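Local coordinates for oxysterol-binding protein homolog 3 (Saccharomyces cerevisiae, PDB 4IC4) that carries lipids between membranes through the cytosol in a hydrophobic pocket, its OSBP-related domain binding phosphatidylinositol 4-phosphate, at residues A[61-66]-A[328-333]; A[187-190]-A[195-198]; A[204-209]-A[214-219]; A[377-382]-A[387-392]. All coordinates share one frame; numbering follows the deposited sequence.

Interaction 1 (A[61-66]-A[328-333]); sequences MPVTSN and RAYEEG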
loop_
_atom_site.group_PDB
_atom_site.type_symbol
_atom_site.label_atom_id
_atom_site.label_comp_id
_atom_site.label_asym_id
_atom_site.label_seq_id
_atom_site.Cartn_x
_atom_site.Cartn_y
_atom_site.Cartn_z
ATOM N N MET A 61 -4.523 -0.207 20.219
ATOM C CA MET A 61 -5.369 0.899 19.798
ATOM C C MET A 61 -6.819 0.465 19.662
ATOM O O MET A 61 -7.105 -0.664 19.267
ATOM C CB MET A 61 -4.887 1.439 18.450
ATOM C CG MET A 61 -3.437 1.882 18.427
ATOM S SD MET A 61 -3.182 3.457 19.252
ATOM C CE MET A 61 -3.222 4.569 17.845
ATOM N N PRO A 62 -7.760 1.360 19.991
ATOM C CA PRO A 62 -9.170 0.993 19.867
ATOM C C PRO A 62 -9.464 0.834 18.381
ATOM O O PRO A 62 -8.794 1.443 17.544
ATOM C CB PRO A 62 -9.889 2.189 20.486
ATOM C CG PRO A 62 -8.982 3.325 20.147
ATOM C CD PRO A 62 -7.616 2.754 20.442
ATOM N N VAL A 63 -10.455 0.018 18.050
ATOM C CA VAL A 63 -10.800 -0.211 16.653
ATOM C C VAL A 63 -11.226 1.082 15.950
ATOM O O VAL A 63 -11.172 1.182 14.725
ATOM C CB VAL A 63 -11.926 -1.267 16.527
ATOM C CG1 VAL A 63 -13.247 -0.691 17.011
ATOM C CG2 VAL A 63 -12.031 -1.746 15.091
ATOM N N THR A 64 -11.633 2.081 16.729
ATOM C CA THR A 64 -12.061 3.354 16.162
ATOM C C THR A 64 -10.896 4.156 15.582
ATOM O O THR A 64 -11.106 5.131 14.855
ATOM C CB THR A 64 -12.790 4.205 17.214
ATOM O OG1 THR A 64 -11.988 4.282 18.397
ATOM C CG2 THR A 64 -14.145 3.593 17.544
ATOM N N SER A 65 -9.671 3.745 15.904
ATOM C CA SER A 65 -8.476 4.409 15.388
ATOM C C SER A 65 -8.137 3.862 14.005
ATOM O O SER A 65 -7.220 4.348 13.345
ATOM C CB SER A 65 -7.279 4.165 16.309
ATOM O OG SER A 65 -7.492 4.694 17.606
ATOM N N ASN A 66 -8.880 2.848 13.574
ATOM C CA ASN A 66 -8.638 2.218 12.280
ATOM C C ASN A 66 -9.600 2.641 11.176
ATOM O O ASN A 66 -10.636 3.264 11.424
ATOM C CB ASN A 66 -8.754 0.693 12.414
ATOM C CG ASN A 66 -7.703 0.095 13.321
ATOM O OD1 ASN A 66 -7.957 -0.900 14.004
ATOM N ND2 ASN A 66 -6.515 0.676 13.325
ATOM N N ARG A 328 -14.628 -6.462 8.885
ATOM C CA ARG A 328 -15.956 -6.496 8.279
ATOM C C ARG A 328 -17.013 -5.832 9.156
ATOM O O ARG A 328 -17.807 -5.025 8.673
ATOM C CB ARG A 328 -16.377 -7.939 7.979
ATOM C CG ARG A 328 -17.700 -8.049 7.228
ATOM C CD ARG A 328 -17.595 -7.433 5.843
ATOM N NE ARG A 328 -16.582 -8.112 5.043
ATOM C CZ ARG A 328 -16.099 -7.658 3.891
ATOM N NH1 ARG A 328 -16.533 -6.509 3.387
ATOM N NH2 ARG A 328 -15.180 -8.352 3.239
ATOM N N ALA A 329 -17.020 -6.170 10.439
ATOM C CA ALA A 329 -17.989 -5.588 11.358
ATOM C C ALA A 329 -17.805 -4.074 11.426
ATOM O O ALA A 329 -18.783 -3.322 11.436
ATOM C CB ALA A 329 -17.829 -6.204 12.742
ATOM N N TYR A 330 -16.549 -3.633 11.456
ATOM C CA TYR A 330 -16.223 -2.212 11.522
ATOM C C TYR A 330 -16.690 -1.508 10.252
ATOM O O TYR A 330 -17.251 -0.412 10.306
ATOM C CB TYR A 330 -14.710 -2.032 11.684
ATOM C CG TYR A 330 -14.273 -0.616 11.981
ATOM C CD1 TYR A 330 -14.682 0.031 13.146
ATOM C CD2 TYR A 330 -13.417 0.065 11.114
ATOM C CE1 TYR A 330 -14.246 1.320 13.446
ATOM C CE2 TYR A 330 -12.976 1.355 11.404
ATOM C CZ TYR A 330 -13.392 1.974 12.572
ATOM O OH TYR A 330 -12.932 3.236 12.873
ATOM N N GLU A 331 -16.454 -2.144 9.110
ATOM C CA GLU A 331 -16.857 -1.580 7.830
ATOM C C GLU A 331 -18.364 -1.363 7.812
ATOM O O GLU A 331 -18.851 -0.338 7.329
ATOM C CB GLU A 331 -16.458 -2.523 6.687
ATOM C CG GLU A 331 -16.927 -2.072 5.309
ATOM C CD GLU A 331 -16.618 -3.084 4.220
ATOM O OE1 GLU A 331 -15.441 -3.197 3.810
ATOM O OE2 GLU A 331 -17.558 -3.774 3.774
ATOM N N GLU A 332 -19.101 -2.324 8.360
ATOM C CA GLU A 332 -20.557 -2.247 8.371
ATOM C C GLU A 332 -21.141 -1.456 9.539
ATOM O O GLU A 332 -22.351 -1.469 9.760
ATOM C CB GLU A 332 -21.144 -3.660 8.323
ATOM C CG GLU A 332 -20.517 -4.497 7.217
ATOM C CD GLU A 332 -21.196 -5.831 6.989
ATOM O OE1 GLU A 332 -21.761 -6.394 7.951
ATOM O OE2 GLU A 332 -21.145 -6.325 5.843
ATOM N N GLY A 333 -20.282 -0.776 10.290
ATOM C CA GLY A 333 -20.759 0.044 11.393
ATOM C C GLY A 333 -21.056 -0.620 12.724
ATOM O O GLY A 333 -21.573 0.032 13.632
#

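Interaction 2 (A[187-190]-A[195-198]); sequences LKFK and LFEW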
loop_
_atom_site.group_PDB
_atom_site.type_symbol
_atom_site.label_atom_id
_atom_site.label_comp_id
_atom_site.label_asym_id
_atom_site.label_seq_id
_atom_site.Cartn_x
_atom_site.Cartn_y
_atom_site.Cartn_z
ATOM N N LEU A 187 10.674 -3.742 -9.862
ATOM C CA LEU A 187 9.849 -3.886 -11.047
ATOM C C LEU A 187 10.655 -4.516 -12.177
ATOM O O LEU A 187 11.809 -4.156 -12.401
ATOM C CB LEU A 187 9.344 -2.513 -11.490
ATOM C CG LEU A 187 8.697 -2.396 -12.870
ATOM C CD1 LEU A 187 7.376 -3.145 -12.887
ATOM C CD2 LEU A 187 8.492 -0.922 -13.204
ATOM N N LYS A 188 10.042 -5.463 -12.872
ATOM C CA LYS A 188 10.683 -6.123 -14.004
ATOM C C LYS A 188 9.772 -6.103 -15.221
ATOM O O LYS A 188 8.606 -6.486 -15.141
ATOM C CB LYS A 188 11.015 -7.583 -13.678
ATOM C CG LYS A 188 11.460 -8.382 -14.900
ATOM C CD LYS A 188 11.658 -9.854 -14.588
ATOM C CE LYS A 188 12.018 -10.630 -15.845
ATOM N NZ LYS A 188 12.152 -12.085 -15.572
ATOM N N PHE A 189 10.304 -5.636 -16.344
ATOM C CA PHE A 189 9.561 -5.629 -17.601
ATOM C C PHE A 189 9.683 -7.055 -18.134
ATOM O O PHE A 189 10.792 -7.542 -18.347
ATOM C CB PHE A 189 10.210 -4.673 -18.607
ATOM C CG PHE A 189 9.772 -3.244 -18.480
ATOM C CD1 PHE A 189 9.062 -2.804 -17.366
ATOM C CD2 PHE A 189 10.081 -2.325 -19.482
ATOM C CE1 PHE A 189 8.669 -1.468 -17.255
ATOM C CE2 PHE A 189 9.694 -0.995 -19.379
ATOM C CZ PHE A 189 8.986 -0.564 -18.266
ATOM N N LYS A 190 8.558 -7.731 -18.335
ATOM C CA LYS A 190 8.598 -9.093 -18.848
ATOM C C LYS A 190 8.736 -9.075 -20.364
ATOM O O LYS A 190 8.850 -10.117 -21.009
ATOM C CB LYS A 190 7.345 -9.858 -18.410
ATOM C CG LYS A 190 7.343 -10.158 -16.914
ATOM C CD LYS A 190 5.989 -10.615 -16.402
ATOM C CE LYS A 190 5.585 -11.962 -16.964
ATOM N NZ LYS A 190 4.264 -12.380 -16.425
ATOM N N LEU A 195 14.936 -3.785 -15.569
ATOM C CA LEU A 195 14.543 -3.704 -14.166
ATOM C C LEU A 195 14.546 -2.272 -13.655
ATOM O O LEU A 195 15.348 -1.444 -14.087
ATOM C CB LEU A 195 15.499 -4.530 -13.299
ATOM C CG LEU A 195 15.772 -5.979 -13.703
ATOM C CD1 LEU A 195 16.766 -6.595 -12.723
ATOM C CD2 LEU A 195 14.472 -6.771 -13.721
ATOM N N PHE A 196 13.634 -1.986 -12.732
ATOM C CA PHE A 196 13.540 -0.668 -12.116
ATOM C C PHE A 196 13.438 -0.907 -10.619
ATOM O O PHE A 196 12.771 -1.841 -10.179
ATOM C CB PHE A 196 12.296 0.075 -12.602
ATOM C CG PHE A 196 12.304 0.369 -14.072
ATOM C CD1 PHE A 196 12.821 1.568 -14.556
ATOM C CD2 PHE A 196 11.806 -0.563 -14.973
ATOM C CE1 PHE A 196 12.838 1.832 -15.927
ATOM C CE2 PHE A 196 11.819 -0.309 -16.345
ATOM C CZ PHE A 196 12.335 0.890 -16.820
ATOM N N GLU A 197 14.103 -0.069 -9.838
ATOM C CA GLU A 197 14.075 -0.204 -8.390
ATOM C C GLU A 197 13.959 1.149 -7.713
ATOM O O GLU A 197 14.436 2.163 -8.228
ATOM C CB GLU A 197 15.346 -0.902 -7.896
ATOM C CG GLU A 197 15.501 -2.341 -8.345
ATOM C CD GLU A 197 16.858 -2.917 -7.982
ATOM O OE1 GLU A 197 17.237 -2.844 -6.795
ATOM O OE2 GLU A 197 17.545 -3.444 -8.883
ATOM N N TRP A 198 13.301 1.162 -6.559
ATOM C CA TRP A 198 13.155 2.380 -5.786
ATOM C C TRP A 198 12.592 2.067 -4.413
ATOM O O TRP A 198 11.987 1.014 -4.200
ATOM C CB TRP A 198 12.257 3.395 -6.518
ATOM C CG TRP A 198 10.783 3.084 -6.539
ATOM C CD1 TRP A 198 9.845 3.485 -5.628
ATOM C CD2 TRP A 198 10.078 2.343 -7.540
ATOM N NE1 TRP A 198 8.598 3.041 -6.005
ATOM C CE2 TRP A 198 8.712 2.338 -7.175
ATOM C CE3 TRP A 198 10.468 1.682 -8.713
ATOM C CZ2 TRP A 198 7.732 1.695 -7.942
ATOM C CZ3 TRP A 198 9.492 1.042 -9.478
ATOM C CH2 TRP A 198 8.139 1.055 -9.086
#

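Interaction 3 (A[204-209]-A[214-219]); sequences ILKNLI and YMEPVN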
loop_
_atom_site.group_PDB
_atom_site.type_symbol
_atom_site.label_atom_id
_atom_site.label_comp_id
_atom_site.label_asym_id
_atom_site.label_seq_id
_atom_site.Cartn_x
_atom_site.Cartn_y
_atom_site.Cartn_z
ATOM N N ILE A 204 5.436 12.625 6.092
ATOM C CA ILE A 204 5.321 13.137 7.450
ATOM C C ILE A 204 3.871 13.445 7.800
ATOM O O ILE A 204 3.143 14.034 7.004
ATOM C CB ILE A 204 6.147 14.435 7.631
ATOM C CG1 ILE A 204 7.607 14.193 7.237
ATOM C CG2 ILE A 204 6.053 14.914 9.072
ATOM C CD1 ILE A 204 8.343 13.210 8.124
ATOM N N LEU A 205 3.458 13.034 8.996
ATOM C CA LEU A 205 2.101 13.285 9.473
ATOM C C LEU A 205 2.173 14.518 10.373
ATOM O O LEU A 205 2.838 14.493 11.408
ATOM C CB LEU A 205 1.588 12.080 10.269
ATOM C CG LEU A 205 0.190 12.168 10.887
ATOM C CD1 LEU A 205 -0.843 12.444 9.806
ATOM C CD2 LEU A 205 -0.124 10.864 11.607
ATOM N N LYS A 206 1.493 15.591 9.973
ATOM C CA LYS A 206 1.504 16.841 10.734
ATOM C C LYS A 206 0.198 17.195 11.443
ATOM O O LYS A 206 -0.839 16.569 11.220
ATOM C CB LYS A 206 1.902 18.001 9.820
ATOM C CG LYS A 206 3.325 17.928 9.300
ATOM C CD LYS A 206 3.653 19.153 8.465
ATOM C CE LYS A 206 5.114 19.169 8.050
ATOM N NZ LYS A 206 5.452 20.401 7.285
ATOM N N ASN A 207 0.269 18.219 12.294
ATOM C CA ASN A 207 -0.875 18.698 13.070
ATOM C C ASN A 207 -1.437 17.635 14.008
ATOM O O ASN A 207 -2.647 17.417 14.060
ATOM C CB ASN A 207 -1.989 19.208 12.148
ATOM C CG ASN A 207 -1.661 20.552 11.517
ATOM O OD1 ASN A 207 -2.499 21.154 10.844
ATOM N ND2 ASN A 207 -0.439 21.026 11.730
ATOM N N LEU A 208 -0.553 16.984 14.754
ATOM C CA LEU A 208 -0.968 15.950 15.693
ATOM C C LEU A 208 -1.526 16.583 16.964
ATOM O O LEU A 208 -2.385 16.008 17.630
ATOM C CB LEU A 208 0.220 15.052 16.048
ATOM C CG LEU A 208 0.856 14.258 14.905
ATOM C CD1 LEU A 208 2.059 13.495 15.433
ATOM C CD2 LEU A 208 -0.166 13.300 14.308
ATOM N N ILE A 209 -1.030 17.773 17.287
ATOM C CA ILE A 209 -1.458 18.495 18.481
ATOM C C ILE A 209 -2.849 19.102 18.320
ATOM O O ILE A 209 -3.770 18.785 19.076
ATOM C CB ILE A 209 -0.471 19.631 18.819
ATOM C CG1 ILE A 209 0.940 19.060 18.982
ATOM C CG2 ILE A 209 -0.910 20.340 20.092
ATOM C CD1 ILE A 209 2.004 20.108 19.224
ATOM N N TYR A 214 -2.722 16.043 8.625
ATOM C CA TYR A 214 -2.490 15.798 7.205
ATOM C C TYR A 214 -1.104 15.210 6.978
ATOM O O TYR A 214 -0.249 15.238 7.863
ATOM C CB TYR A 214 -2.660 17.091 6.394
ATOM C CG TYR A 214 -1.594 18.141 6.615
ATOM C CD1 TYR A 214 -0.382 18.094 5.927
ATOM C CD2 TYR A 214 -1.802 19.189 7.511
ATOM C CE1 TYR A 214 0.596 19.067 6.125
ATOM C CE2 TYR A 214 -0.831 20.164 7.717
ATOM C CZ TYR A 214 0.363 20.098 7.023
ATOM O OH TYR A 214 1.323 21.063 7.232
ATOM N N MET A 215 -0.893 14.666 5.786
ATOM C CA MET A 215 0.387 14.072 5.434
ATOM C C MET A 215 0.959 14.704 4.180
ATOM O O MET A 215 0.223 15.184 3.319
ATOM C CB MET A 215 0.229 12.570 5.203
ATOM C CG MET A 215 0.052 11.767 6.467
ATOM S SD MET A 215 -0.317 10.038 6.121
ATOM C CE MET A 215 1.184 9.524 5.284
ATOM N N GLU A 216 2.281 14.700 4.085
ATOM C CA GLU A 216 2.955 15.251 2.919
ATOM C C GLU A 216 4.309 14.571 2.753
ATOM O O GLU A 216 4.960 14.201 3.735
ATOM C CB GLU A 216 3.143 16.768 3.072
ATOM C CG GLU A 216 4.202 17.179 4.084
ATOM C CD GLU A 216 4.312 18.688 4.245
ATOM O OE1 GLU A 216 5.335 19.151 4.793
ATOM O OE2 GLU A 216 3.376 19.409 3.835
ATOM N N PRO A 217 4.741 14.366 1.501
ATOM C CA PRO A 217 6.034 13.728 1.255
ATOM C C PRO A 217 7.133 14.748 1.523
ATOM O O PRO A 217 6.899 15.956 1.442
ATOM C CB PRO A 217 5.948 13.339 -0.218
ATOM C CG PRO A 217 5.125 14.442 -0.794
ATOM C CD PRO A 217 4.029 14.620 0.237
ATOM N N VAL A 218 8.326 14.266 1.845
ATOM C CA VAL A 218 9.450 15.154 2.117
ATOM C C VAL A 218 10.728 14.648 1.469
ATOM O O VAL A 218 10.802 13.505 1.015
ATOM C CB VAL A 218 9.702 15.306 3.638
ATOM C CG1 VAL A 218 8.510 15.975 4.300
ATOM C CG2 VAL A 218 9.966 13.942 4.265
ATOM N N ASN A 219 11.733 15.515 1.427
ATOM C CA ASN A 219 13.024 15.173 0.855
ATOM C C ASN A 219 12.928 14.755 -0.607
ATOM O O ASN A 219 12.228 15.388 -1.395
ATOM C CB ASN A 219 13.679 14.065 1.689
ATOM C CG ASN A 219 14.040 14.528 3.091
ATOM O OD1 ASN A 219 14.335 13.717 3.969
ATOM N ND2 ASN A 219 14.026 15.839 3.302
HETATM O O HOH W 1 3.316 21.508 5.630
#

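Interaction 4 (A[377-382]-A[387-392]); sequences GPKSYW and KHDWSD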
loop_
_atom_site.group_PDB
_atom_site.type_symbol
_atom_site.label_atom_id
_atom_site.label_comp_id
_atom_site.label_asym_id
_atom_site.label_seq_id
_atom_site.Cartn_x
_atom_site.Cartn_y
_atom_site.Cartn_z
ATOM N N GLY A 377 5.439 -23.206 -8.196
ATOM C CA GLY A 377 5.233 -24.641 -8.144
ATOM C C GLY A 377 3.804 -25.055 -7.850
ATOM O O GLY A 377 2.922 -24.208 -7.720
ATOM N N PRO A 378 3.549 -26.366 -7.734
ATOM C CA PRO A 378 2.230 -26.943 -7.458
ATOM C C PRO A 378 1.564 -26.440 -6.179
ATOM O O PRO A 378 0.342 -26.487 -6.058
ATOM C CB PRO A 378 2.520 -28.444 -7.402
ATOM C CG PRO A 378 3.673 -28.592 -8.345
ATOM C CD PRO A 378 4.543 -27.432 -7.951
ATOM N N LYS A 379 2.366 -25.966 -5.229
ATOM C CA LYS A 379 1.828 -25.465 -3.970
ATOM C C LYS A 379 1.902 -23.945 -3.870
ATOM O O LYS A 379 1.811 -23.377 -2.779
ATOM C CB LYS A 379 2.554 -26.105 -2.784
ATOM C CG LYS A 379 2.225 -27.581 -2.584
ATOM C CD LYS A 379 0.765 -27.782 -2.191
ATOM C CE LYS A 379 0.443 -29.258 -1.998
ATOM N NZ LYS A 379 -0.971 -29.482 -1.583
ATOM N N SER A 380 2.072 -23.287 -5.011
ATOM C CA SER A 380 2.119 -21.830 -5.031
ATOM C C SER A 380 0.697 -21.329 -4.799
ATOM O O SER A 380 -0.264 -22.084 -4.951
ATOM C CB SER A 380 2.622 -21.322 -6.383
ATOM O OG SER A 380 1.703 -21.621 -7.422
ATOM N N TYR A 381 0.558 -20.060 -4.435
ATOM C CA TYR A 381 -0.766 -19.503 -4.197
ATOM C C TYR A 381 -1.701 -19.660 -5.391
ATOM O O TYR A 381 -2.812 -20.170 -5.257
ATOM C CB TYR A 381 -0.680 -18.012 -3.855
ATOM C CG TYR A 381 -2.020 -17.425 -3.465
ATOM C CD1 TYR A 381 -2.491 -17.539 -2.161
ATOM C CD2 TYR A 381 -2.833 -16.789 -4.413
ATOM C CE1 TYR A 381 -3.740 -17.035 -1.798
ATOM C CE2 TYR A 381 -4.086 -16.286 -4.064
ATOM C CZ TYR A 381 -4.532 -16.412 -2.752
ATOM O OH TYR A 381 -5.763 -15.924 -2.374
ATOM N N TRP A 382 -1.255 -19.218 -6.561
ATOM C CA TRP A 382 -2.110 -19.280 -7.736
ATOM C C TRP A 382 -2.415 -20.694 -8.213
ATOM O O TRP A 382 -3.487 -20.935 -8.768
ATOM C CB TRP A 382 -1.523 -18.416 -8.854
ATOM C CG TRP A 382 -1.419 -16.972 -8.441
ATOM C CD1 TRP A 382 -0.274 -16.254 -8.258
ATOM C CD2 TRP A 382 -2.501 -16.096 -8.098
ATOM N NE1 TRP A 382 -0.572 -14.987 -7.817
ATOM C CE2 TRP A 382 -1.933 -14.861 -7.709
ATOM C CE3 TRP A 382 -3.896 -16.233 -8.077
ATOM C CZ2 TRP A 382 -2.713 -13.767 -7.303
ATOM C CZ3 TRP A 382 -4.673 -15.145 -7.673
ATOM C CH2 TRP A 382 -4.074 -13.929 -7.291
ATOM N N LYS A 387 -7.542 -25.065 -7.633
ATOM C CA LYS A 387 -8.219 -26.263 -7.151
ATOM C C LYS A 387 -8.689 -26.185 -5.700
ATOM O O LYS A 387 -8.951 -27.214 -5.078
ATOM C CB LYS A 387 -7.296 -27.474 -7.313
ATOM C CG LYS A 387 -6.844 -27.729 -8.745
ATOM C CD LYS A 387 -5.897 -28.919 -8.828
ATOM C CE LYS A 387 -4.616 -28.675 -8.043
ATOM N NZ LYS A 387 -3.714 -29.862 -8.074
ATOM N N HIS A 388 -8.809 -24.971 -5.166
ATOM C CA HIS A 388 -9.236 -24.775 -3.779
ATOM C C HIS A 388 -8.381 -25.634 -2.841
ATOM O O HIS A 388 -8.887 -26.195 -1.870
ATOM C CB HIS A 388 -10.711 -25.167 -3.601
ATOM C CG HIS A 388 -11.643 -24.525 -4.583
ATOM N ND1 HIS A 388 -11.828 -23.161 -4.655
ATOM C CD2 HIS A 388 -12.463 -25.065 -5.516
ATOM C CE1 HIS A 388 -12.723 -22.888 -5.588
ATOM N NE2 HIS A 388 -13.125 -24.026 -6.125
ATOM N N ASP A 389 -7.086 -25.733 -3.136
ATOM C CA ASP A 389 -6.168 -26.540 -2.332
ATOM C C ASP A 389 -5.696 -25.795 -1.086
ATOM O O ASP A 389 -4.565 -25.301 -1.029
ATOM C CB ASP A 389 -4.974 -26.964 -3.200
ATOM C CG ASP A 389 -3.971 -27.821 -2.449
ATOM O OD1 ASP A 389 -4.372 -28.525 -1.500
ATOM O OD2 ASP A 389 -2.779 -27.802 -2.825
ATOM N N TRP A 390 -6.574 -25.733 -0.086
ATOM C CA TRP A 390 -6.276 -25.033 1.164
ATOM C C TRP A 390 -6.443 -25.898 2.415
ATOM O O TRP A 390 -6.513 -25.367 3.520
ATOM C CB TRP A 390 -7.194 -23.818 1.327
ATOM C CG TRP A 390 -7.426 -22.982 0.102
ATOM C CD1 TRP A 390 -8.620 -22.788 -0.534
ATOM C CD2 TRP A 390 -6.475 -22.142 -0.569
ATOM N NE1 TRP A 390 -8.478 -21.875 -1.547
ATOM C CE2 TRP A 390 -7.173 -21.460 -1.594
ATOM C CE3 TRP A 390 -5.105 -21.893 -0.403
ATOM C CZ2 TRP A 390 -6.546 -20.542 -2.448
ATOM C CZ3 TRP A 390 -4.480 -20.979 -1.253
ATOM C CH2 TRP A 390 -5.206 -20.314 -2.265
ATOM N N SER A 391 -6.512 -27.215 2.255
ATOM C CA SER A 391 -6.705 -28.109 3.400
ATOM C C SER A 391 -5.655 -28.015 4.504
ATOM O O SER A 391 -5.937 -28.340 5.658
ATOM C CB SER A 391 -6.803 -29.559 2.918
ATOM O OG SER A 391 -7.938 -29.735 2.090
ATOM N N ASP A 392 -4.452 -27.574 4.156
ATOM C CA ASP A 392 -3.366 -27.456 5.122
ATOM C C ASP A 392 -3.227 -26.045 5.687
ATOM O O ASP A 392 -2.275 -25.744 6.408
ATOM C CB ASP A 392 -2.049 -27.888 4.471
ATOM C CG ASP A 392 -1.691 -27.047 3.259
ATOM O OD1 ASP A 392 -2.603 -26.713 2.472
ATOM O OD2 ASP A 392 -0.497 -26.731 3.086
HETATM O O HOH W 2 -2.235 -27.252 -5.456
HETATM O O HOH W 3 -2.977 -28.828 0.789
HETATM O O HOH W 4 0.358 -28.845 1.168
#

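Interaction 1 (A[61-66]-A[328-333])
With Tyr330 CG anti to its main-chain nitrogen (chi1 -171°), the phenol runs out from helix 325-331 toward the 61-66 loop, and in Val63 CG1 lies between N and the carbonyl carbon (chi1 71°), which leaves CG2 anti to the backbone N and facing the ring. The valine and the phenol overlap as they point in opposite senses. Val63 CG2 rests over the ring face as a CH-pi contact, 4.1 Å from the ring centroid and 3.7 Å from Tyr330 CD1. Over a face of the same ring stands the carbonyl of Val63, its O only 3.2 Å from Tyr330 CZ. The hydroxyl goes further and donates to Asn66 O at 2.7 Å, reaching it tilted 29° from the carbonyl plane. Tyrosine suits the place because it is long enough to span two backbones whose closest CA atoms, those of Val63 and Tyr330, are 7.7 Å apart, and it brings both an apolar face and a polar end. Val63 also packs on Ala338 and Lys342 of helix 335-354. The amide of Asn66 is held by Lys342 and by the carbonyl of Lys118, a residue that binds phosphatidylinositol 4-phosphate, as does Met61 at the start of the loop. The buried tyrosine gives its hydroxyl a main-chain acceptor, which, with the Val63 contacts on its ring, probably helps to hold the phenol and the loop in place.

Interaction 2 (A[187-190]-A[195-198])
Leu187 pairs with Phe196 through two backbone hydrogen bonds, Leu187 N to Phe196 O at 2.8 Å and Phe196 N to Leu187 O at 2.9 Å. Their side chains lie side by side on the buried face, with Leu187 CD2 3.8 Å from Phe196 CD2. Leu187 CB also meets Trp198 CZ3, 4.1 Å away. A branched leucine can touch Phe196 with a methyl and Trp198 with its CB, and helices 83-88 and 94-104 cover this face through Leu85 and Val98. Lys188 turns to the opposite face and forms the non-hydrogen-bonded pair with Leu195. Its aliphatic root does the touching, Lys188 CB lying 3.6 Å from Leu195 CD2, while the extended chain carries the ammonium away to the exposed side; lysine thus lends methylenes to a leucine at the surface. Phe189 returns to the buried side. With CG anti to the carbonyl carbon (chi1 -86°), its ring swings back toward the neighbouring strand and receives Phe196 CE2 over one face, toward the rim, 3.4 Å from Phe189 CZ. The ring planes meet obliquely at 49°. Phe189 is further packed by Pro94 and Ala88. An outward lysine between inward apolar residues marks a strand with one face buried; the hydrogen-bonded and non-hydrogen-bonded pairs, the 165° strand angle and the short connection make this an antiparallel beta hairpin in the beta barrel of the OSBP-related domain.

Interaction 3 (A[204-209]-A[214-219])
Leu205 and Met215 make the closely packed side of this hairpin: they form the non-hydrogen-bonded pair, and Leu205 CD1 comes within 3.5 Å of Met215 CG. Both also touch Leu179 of strand 177-189, branched leucine and unbranched methionine giving apolar contact on the buried face. Backbone bonds of the two flanking pairs, Ile204 with Glu216 and Lys206 with Tyr214, hold the strands together. The other face is partly exposed. There the Ile204 and Val218 side chains cross at about a right angle, touching through Ile204 CG1 and Val218 CG1, 3.6 Å apart. Lys206, extended beyond CG, runs at a slant over the Tyr214 ring. Its CB lies above the face toward the rim, 4.1 Å from the centroid in a CH-pi contact. Lys206 NZ makes a salt bridge to Glu216 OE1 at 2.8 Å, approaching it from 48° out of the carboxylate plane. A water molecule in the plane of the Tyr214 ring is 2.6 Å from Tyr214 OH; it accepts from Lys206 NZ and donates to Glu216 OE2. That carboxylate oxygen is further bonded by Ser245 N. The buried acid is therefore satisfied from several directions, and the nearby ammonium probably favours its charged form.

Interaction 4 (A[377-382]-A[387-392])
A short helix, 381-386, is bracketed here by the turn that leads into it and the loop that leaves it, and the two ends are joined through side chains. Lys379 and Asp389 cross at about a right angle in a salt bridge, in which Asp389 OD2 receives Lys379 NZ on its syn lone pair at 2.8 Å. The lysine bends at chi2 (-66°), which turns its otherwise extended chain across to the acid; at this exposed edge a long, flexible chain suits the span. Waters extend the link: one donates both to Pro378 O and to Asp389 OD2, another to Asp389 OD1 and Asp392 OD1. Ahead of the helix, residues 377-380 form a type I beta turn, and Ser380 is the N-cap. Ser380 OG donates to Gly377 O at 2.9 Å and accepts from Glu383 N, while Gly377 O also takes Ser380 N. At the far end His388, with positive phi, is the C-prime residue of a Schellman motif, after which the chain turns back to place Asp389 and Trp390. Trp390 CH2 lies over one face of the Tyr381 ring, toward its rim, 3.6 Å from Tyr381 CE1. The planes are 45° apart, an oblique aromatic contact. Pro317 and Tyr363 pack against both rings, and Tyr381 OH is hydrogen-bonded to Glu129 on strand 127-132.

In the fold
Interactions 2 and 3 are successive hairpins of the barrel: strand 195-199 is followed by 203-206, and both of these strands pair with 177-189 and with 214-225, yet the centres of the two contacts lie about 29 Å apart. Interaction 1 joins segments far apart in sequence, bringing the loop with Met61 of the phosphatidylinositol 4-phosphate site against helix 325-331; its centre is about 24 Å from that of interaction 3. Both approach the lipid site, since Lys118 is about 3 Å from Asn66 and about 8 Å from Leu205, between side chains. Interactions 2 and 4 lie away from it. Interaction 4, near the chain's end, is about 42 Å from interaction 3, centre to centre, across the chain's middle.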